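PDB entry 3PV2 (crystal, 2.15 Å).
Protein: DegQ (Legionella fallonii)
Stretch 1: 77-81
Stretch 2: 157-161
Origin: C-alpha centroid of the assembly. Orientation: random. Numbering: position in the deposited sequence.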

# COMPACT_ATOMS: atom_id res chain seq x y z
N SER B 77 37.07 6.77 5.31
CA SER B 77 36.78 7.42 6.57
C SER B 77 37.78 8.55 6.74
O SER B 77 38.98 8.37 6.59
CB SER B 77 36.91 6.40 7.69
OG SER B 77 37.17 7.07 8.90
N ILE B 78 37.28 9.74 7.03
CA ILE B 78 38.16 10.87 7.21
C ILE B 78 37.92 11.36 8.63
O ILE B 78 36.77 11.46 9.03
CB ILE B 78 37.87 11.95 6.17
CG1 ILE B 78 38.04 11.38 4.74
CG2 ILE B 78 38.77 13.17 6.38
CD1 ILE B 78 39.49 11.32 4.24
N GLY B 79 39.01 11.62 9.37
CA GLY B 79 38.97 12.38 10.62
C GLY B 79 40.24 13.17 10.86
O GLY B 79 41.00 13.47 9.94
N SER B 80 40.47 13.54 12.12
CA SER B 80 41.61 14.31 12.45
C SER B 80 42.46 13.59 13.47
O SER B 80 42.12 12.50 13.99
CB SER B 80 41.20 15.62 13.00
OG SER B 80 40.37 16.35 12.08
N GLY B 81 43.59 14.17 13.79
CA GLY B 81 44.49 13.48 14.73
C GLY B 81 45.40 14.57 15.25
O GLY B 81 45.44 15.66 14.69
N ILE B 157 39.62 21.90 17.46
CA ILE B 157 40.31 22.07 16.21
C ILE B 157 40.46 20.73 15.50
O ILE B 157 40.98 19.76 16.08
CB ILE B 157 41.76 22.54 16.38
CG1 ILE B 157 41.88 23.56 17.48
CG2 ILE B 157 42.28 23.16 15.03
CD1 ILE B 157 43.38 23.90 17.74
N GLY B 158 40.10 20.69 14.21
CA GLY B 158 40.46 19.52 13.42
C GLY B 158 41.12 19.94 12.14
O GLY B 158 41.36 21.12 11.89
N ASN B 159 41.41 18.97 11.30
CA ASN B 159 41.96 19.27 10.00
C ASN B 159 41.21 18.33 9.13
O ASN B 159 41.73 17.26 8.77
CB ASN B 159 43.46 19.03 9.97
CG ASN B 159 44.11 19.26 8.56
OD1 ASN B 159 43.45 19.32 7.51
ND2 ASN B 159 45.42 19.34 8.57
N PRO B 160 39.95 18.68 8.83
CA PRO B 160 39.16 17.73 8.10
C PRO B 160 39.46 17.70 6.63
O PRO B 160 39.08 16.75 5.99
CB PRO B 160 37.74 18.24 8.31
CG PRO B 160 37.90 19.70 8.36
CD PRO B 160 39.22 19.94 9.04
N PHE B 161 40.12 18.72 6.08
CA PHE B 161 40.17 18.83 4.62
C PHE B 161 41.47 18.35 3.96
O PHE B 161 41.42 17.88 2.82
CB PHE B 161 39.87 20.26 4.17
CG PHE B 161 38.53 20.78 4.63
CD1 PHE B 161 37.35 20.18 4.21
CD2 PHE B 161 38.46 21.90 5.47
CE1 PHE B 161 36.12 20.69 4.61
CE2 PHE B 161 37.25 22.42 5.90
CZ PHE B 161 36.07 21.81 5.48

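One side chain organizes this small contact, which buries 159 Å² in all. Ser-80 sits in a strand with its CA-to-CB bond directed toward the second stretch, and its m rotamer (chi1 -58°) places the hydroxyl beside the backbone where the strand ending at Gly-158 gives way to loop. There Asn-159 N donates to Ser-80 OG at 2.9 Å, with a nearly straight N-H...O angle of 163°. This is the sole hydrogen bond between the stretches; the same OG is also hydrogen-bonded elsewhere in the structure, so a short polar side chain suits this buried site.

Gly-158 makes room for the arrangement. Ser-80 OG lies 3.4 Å from Gly-158 CA, and an ideal CB on that glycine would fall 2.8 Å from Ser-80 OG, a clash. Asn-159 contributes its main chain to the bond; its CA-to-CB bond points sideways, its chi1 is 177° (t), and OD1 is hydrogen-bonded to a residue flanking the stretches.

Two positions earlier in the strand, the CA-to-CB bond of Ile-78 is also directed toward the partner. With chi1 at -59° (m), Ile-78 CG2 comes to 3.6 Å from Pro-160 O, a packing contact made by an exposed residue. Between Ile-78 and Ser-80, at Gly-79, a CB would point away, as strand alternation predicts. The rule is compact: one hydroxyl, one backbone NH and a glycine that leaves them space.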